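Local coordinates for tail fiber protein (Pseudomonas aeruginosa, PDB 6CL6) that forms the receptor-binding tail fiber of the R2 pyocin, a contractile injection system, and so attaches the particle to target bacterial cells, at the interface of chains A and B. Residues are numbered along the deposited sequence; one frame, centred on the assembly and turned at random. Chains: chain A/B, Tail fiber protein.

Contact 1: the interface of chains A and B. Residues chain A 27-28, 30, 33, 37-38; chain B 33-34, 36-37.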
# COMPACT_ATOMS: atom_id res chain seq x y z
N VAL A 27 -20.96 -2.29 -89.66
CA VAL A 27 -21.21 -1.71 -88.35
C VAL A 27 -21.66 -0.27 -88.54
O VAL A 27 -20.98 0.53 -89.20
CB VAL A 27 -19.96 -1.79 -87.46
CG1 VAL A 27 -20.21 -1.08 -86.14
CG2 VAL A 27 -19.56 -3.26 -87.22
N LEU A 28 -22.81 0.07 -87.96
CA LEU A 28 -23.34 1.42 -88.03
C LEU A 28 -22.34 2.44 -87.49
O LEU A 28 -21.67 2.20 -86.50
CB LEU A 28 -24.63 1.49 -87.20
CG LEU A 28 -25.83 0.74 -87.72
CD1 LEU A 28 -26.85 0.55 -86.63
CD2 LEU A 28 -26.40 1.53 -88.87
N GLU A 30 -21.41 5.53 -85.27
CA GLU A 30 -21.94 5.78 -83.93
C GLU A 30 -22.99 6.89 -83.93
O GLU A 30 -23.97 6.81 -83.18
CB GLU A 30 -20.78 6.15 -83.00
CG GLU A 30 -19.73 5.04 -82.86
CD GLU A 30 -18.59 5.37 -81.91
OE1 GLU A 30 -18.72 6.33 -81.13
OE2 GLU A 30 -17.54 4.69 -81.99
N LEU A 33 -26.73 6.04 -83.82
CA LEU A 33 -27.32 5.44 -82.62
C LEU A 33 -28.04 6.50 -81.77
O LEU A 33 -27.57 7.62 -81.65
CB LEU A 33 -26.25 4.79 -81.76
CG LEU A 33 -25.44 3.63 -82.31
CD1 LEU A 33 -24.55 3.12 -81.18
CD2 LEU A 33 -26.35 2.56 -82.83
N ALA A 37 -27.12 5.09 -76.25
CA ALA A 37 -26.33 3.91 -76.64
C ALA A 37 -24.89 4.25 -76.98
O ALA A 37 -24.06 3.34 -77.09
CB ALA A 37 -27.00 3.20 -77.82
N ARG A 38 -24.56 5.53 -77.11
CA ARG A 38 -23.18 5.99 -77.26
C ARG A 38 -22.58 6.38 -75.91
O ARG A 38 -21.45 6.85 -75.87
CB ARG A 38 -23.15 7.17 -78.22
CG ARG A 38 -23.78 6.91 -79.59
CD ARG A 38 -23.94 8.19 -80.39
NE ARG A 38 -22.67 8.85 -80.62
CZ ARG A 38 -22.54 10.08 -81.10
NH1 ARG A 38 -23.61 10.78 -81.43
NH2 ARG A 38 -21.31 10.61 -81.28
N LEU B 33 -24.17 -3.30 -84.58
CA LEU B 33 -23.89 -2.30 -83.56
C LEU B 33 -22.39 -2.15 -83.32
O LEU B 33 -21.64 -3.12 -83.38
CB LEU B 33 -24.53 -2.67 -82.24
CG LEU B 33 -26.06 -2.72 -82.15
CD1 LEU B 33 -26.48 -3.24 -80.78
CD2 LEU B 33 -26.59 -1.34 -82.42
N PRO B 34 -21.96 -0.95 -83.01
CA PRO B 34 -20.62 -0.79 -82.46
C PRO B 34 -20.45 -1.73 -81.27
O PRO B 34 -21.40 -2.01 -80.54
CB PRO B 34 -20.57 0.69 -82.07
CG PRO B 34 -21.57 1.34 -82.94
CD PRO B 34 -22.68 0.33 -83.11
N PHE B 36 -19.14 -1.80 -78.38
CA PHE B 36 -19.42 -1.46 -76.99
C PHE B 36 -20.91 -1.55 -76.66
O PHE B 36 -21.26 -1.75 -75.49
CB PHE B 36 -18.87 -0.08 -76.68
CG PHE B 36 -19.32 1.01 -77.62
CD1 PHE B 36 -20.63 1.50 -77.57
CD2 PHE B 36 -18.44 1.56 -78.52
CE1 PHE B 36 -21.02 2.50 -78.40
CE2 PHE B 36 -18.85 2.58 -79.38
CZ PHE B 36 -20.12 3.05 -79.30
N ALA B 37 -21.79 -1.45 -77.65
CA ALA B 37 -23.22 -1.60 -77.42
C ALA B 37 -23.64 -3.06 -77.34
O ALA B 37 -24.82 -3.34 -77.05
CB ALA B 37 -24.01 -0.89 -78.53
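B:Phe36 turns the rim of its ring toward chain A at this trimer interface of the fiber, where short 3-10 turns and loops of neighbouring chains meet. The carboxylate of A:Glu30 stands almost perpendicular to the ring, the two planes 87° apart, with its carbon at the ring's edge. OE2 comes to 3.6 Å from CE2 of B:Phe36, an approach that would set negative charge beside the slightly positive ring hydrogens. The backbone oxygen O of A:Ala37 meets the rim at CE1 of B:Phe36, 3.4 Å away. The phenyl ring is presented by a first torsion of 53°, which sets CG between its own backbone N and carbonyl carbon, and CB of B:Pro34 lies over one face, toward the rim. The proline, compact and rigid, gives chain A a second surface to pack on. A:Leu33 points CD1 tip to tip at it, 3.9 Å from CD of B:Pro34, while CD2 meets CD2 of B:Leu33 at 3.9 Å. On the other flank CG1 of A:Val27, anti to its backbone N (176°), lies 3.6 Å from N of B:Pro34. Short, branched apolar side chains suit a place where methyls must fit against a rigid proline ring. The patch probably helps hold adjacent chains in register near the N-terminal end of this fiber fragment.

Contact 2: the interface of chains A and B. Residues chain A 10, 15; chain B 10, 14-16.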
# COMPACT_ATOMS: atom_id res chain seq x y z
N LEU A 10 -31.66 6.95 -108.92
CA LEU A 10 -32.57 6.77 -107.80
C LEU A 10 -32.24 7.73 -106.66
O LEU A 10 -31.07 7.96 -106.35
CB LEU A 10 -32.49 5.33 -107.30
CG LEU A 10 -33.51 4.33 -107.85
CD1 LEU A 10 -33.22 2.93 -107.34
CD2 LEU A 10 -34.92 4.77 -107.49
N ILE A 15 -37.15 5.31 -102.27
CA ILE A 15 -36.96 4.07 -101.51
C ILE A 15 -38.07 3.95 -100.47
O ILE A 15 -38.27 4.90 -99.69
CB ILE A 15 -35.58 4.06 -100.86
CG1 ILE A 15 -34.49 4.34 -101.90
CG2 ILE A 15 -35.35 2.72 -100.16
CD1 ILE A 15 -34.52 3.40 -103.09
N LEU B 10 -31.97 -4.31 -109.12
CA LEU B 10 -31.29 -3.36 -108.26
C LEU B 10 -30.22 -4.07 -107.43
O LEU B 10 -30.48 -5.09 -106.78
CB LEU B 10 -32.28 -2.66 -107.34
CG LEU B 10 -33.26 -1.69 -108.00
CD1 LEU B 10 -34.07 -0.95 -106.93
CD2 LEU B 10 -32.55 -0.71 -108.92
N ASP B 14 -26.91 0.75 -106.60
CA ASP B 14 -27.96 1.59 -107.15
C ASP B 14 -28.71 2.38 -106.08
O ASP B 14 -29.36 3.38 -106.41
CB ASP B 14 -28.97 0.73 -107.93
CG ASP B 14 -28.30 -0.15 -108.97
OD1 ASP B 14 -27.43 0.35 -109.73
OD2 ASP B 14 -28.63 -1.35 -109.02
N ILE B 15 -28.62 1.96 -104.83
CA ILE B 15 -29.40 2.60 -103.76
C ILE B 15 -28.65 3.84 -103.28
O ILE B 15 -27.44 3.78 -103.03
CB ILE B 15 -29.62 1.62 -102.61
CG1 ILE B 15 -30.05 0.24 -103.12
CG2 ILE B 15 -30.69 2.17 -101.67
CD1 ILE B 15 -31.32 0.24 -103.97
N PRO B 16 -29.33 4.97 -103.14
CA PRO B 16 -28.67 6.17 -102.62
C PRO B 16 -28.52 6.10 -101.11
O PRO B 16 -29.10 5.25 -100.43
CB PRO B 16 -29.63 7.29 -103.01
CG PRO B 16 -30.97 6.63 -102.95
CD PRO B 16 -30.77 5.20 -103.38
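A:Leu10 meets chain B through its side chain and its backbone carbonyl together, in a loop of the trimeric tail fiber where copies of one chain pack against each other in the trimer. This is the tight part: the leucine hides 72 Å² of its surface against the neighbour. Its CD1 methyl points tip to tip at B:Leu10, 4.0 Å from CD1 of that residue, and CD2 of B:Leu10 comes equally near, so one methyl sits against both prongs of the other's fork. Closer to the backbone, CB of A:Leu10 lies 3.8 Å from the carbonyl O of B:Asp14, at the end of 3-10 helix 12-14; the aspartate therefore contributes its main chain here. The backbone O of A:Leu10 faces the ring of B:Pro16, 3.7 Å from CG, and the proline suits the place as a compact, rigid apolar ring on a residue without an N-H. Packing is looser around A:Ile15. Its CG1 is held beside the backbone N (chi1 -53°) and reaches toward B:Pro16, staying 4.1 Å from CD. The two isoleucines are more distant still, CD1 of A:Ile15 lying 4.3 Å from CG2 of B:Ile15, and each hides far less surface than A:Leu10 does.

Contact 3: the interface of chains A and B. Residues chain A 243-245; chain B 243, 245, 249.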
# COMPACT_ATOMS: atom_id res chain seq x y z
N HIS A 243 5.75 6.36 35.54
CA HIS A 243 5.17 5.22 36.24
C HIS A 243 5.88 5.03 37.58
O HIS A 243 7.00 5.49 37.79
CB HIS A 243 5.28 3.93 35.41
CG HIS A 243 6.69 3.57 35.05
ND1 HIS A 243 7.40 4.24 34.07
CD2 HIS A 243 7.53 2.63 35.55
CE1 HIS A 243 8.61 3.72 33.98
NE2 HIS A 243 8.72 2.75 34.87
N ASN A 244 5.20 4.35 38.48
CA ASN A 244 5.76 4.00 39.77
C ASN A 244 6.19 2.54 39.77
O ASN A 244 5.98 1.80 38.80
CB ASN A 244 4.75 4.30 40.87
CG ASN A 244 4.49 5.78 41.02
OD1 ASN A 244 5.39 6.60 40.83
ND2 ASN A 244 3.25 6.13 41.36
N HIS A 245 6.77 2.10 40.88
CA HIS A 245 7.27 0.74 40.99
C HIS A 245 7.09 0.24 42.41
O HIS A 245 7.06 1.02 43.37
CB HIS A 245 8.76 0.63 40.62
CG HIS A 245 9.03 0.47 39.16
ND1 HIS A 245 8.67 -0.66 38.46
CD2 HIS A 245 9.62 1.30 38.26
CE1 HIS A 245 9.03 -0.52 37.20
NE2 HIS A 245 9.61 0.65 37.05
N HIS B 243 15.57 3.42 31.31
CA HIS B 243 15.23 4.70 31.92
C HIS B 243 15.66 4.72 33.39
O HIS B 243 15.87 3.69 34.03
CB HIS B 243 13.73 4.97 31.82
CG HIS B 243 12.88 3.88 32.41
ND1 HIS B 243 12.77 2.63 31.85
CD2 HIS B 243 12.07 3.88 33.49
CE1 HIS B 243 11.93 1.90 32.56
NE2 HIS B 243 11.51 2.63 33.58
N HIS B 245 14.99 6.44 37.42
CA HIS B 245 13.87 6.70 38.31
C HIS B 245 14.33 7.51 39.52
O HIS B 245 15.49 7.42 39.94
CB HIS B 245 13.24 5.42 38.83
CG HIS B 245 12.22 4.81 37.91
ND1 HIS B 245 10.94 5.30 37.79
CD2 HIS B 245 12.29 3.71 37.11
CE1 HIS B 245 10.26 4.55 36.94
NE2 HIS B 245 11.06 3.58 36.52
N GLN B 249 9.40 7.44 43.26
CA GLN B 249 8.49 6.62 42.45
C GLN B 249 8.39 5.18 42.92
O GLN B 249 7.62 4.39 42.34
CB GLN B 249 8.92 6.68 40.99
CG GLN B 249 8.52 7.98 40.32
CD GLN B 249 9.16 8.15 38.97
OE1 GLN B 249 10.31 7.78 38.77
NE2 GLN B 249 8.40 8.69 38.02
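The His-X-His motif formed by residues 243 to 245 binds an iron(III) ion, and here the motifs of two neighbouring chains converge. The histidines of both chains direct NE2 inward: NE2 of A:His243 is 3.0 Å from NE2 of B:His245 and 3.1 Å from NE2 of B:His243. Such spacings suit nitrogens sharing one metal ion, whereas NE2 of A:His245 and NE2 of B:His243, 4.4 Å apart, are separated as ligands on opposite sides of it would be. The imidazoles meet edge to face. B:His245 places CE1 over one face of A:His243, toward its rim, the ring planes 88° apart, while B:His243 brings NE2 to that ring's edge. A:His243 and B:His243 both hold CG between the backbone N and carbonyl carbon (58° in chain A), which helps direct the rings toward the centre. B:Gln249 supplies the second shell. Its side-chain oxygen OE1 accepts a hydrogen bond from ND1 of B:His245 at 2.7 Å, with OE1 near the imidazole plane but the donor well above the amide plane; this helps fix the ring's rotation, with NE2 turned to the metal. The glutamine's backbone O also accepts a bond from N of A:His245 at 2.8 Å, tying the strand start of one chain to a 3-10 turn of the next. The site thereby cross-links the fiber's chains through iron in its slender shaft.

Contact 1 and contact 2 lie about 25 Å apart, measured between the centres of their C-alpha atoms, both near the N-terminal end of the fragment. Contact 3 is about 124 Å from contact 1 and about 149 Å from contact 2, much farther along the fiber toward the C-terminal region. They share no residues, but all join the same two chains, so one pairing persists over a great length. Among the residues described, the first two are mainly van der Waals contacts, whereas the third centres on metal-binding histidines. With three copies in the assembly, joints at both the N-terminal end and far along the fiber probably keep the elongated trimer aligned and intact.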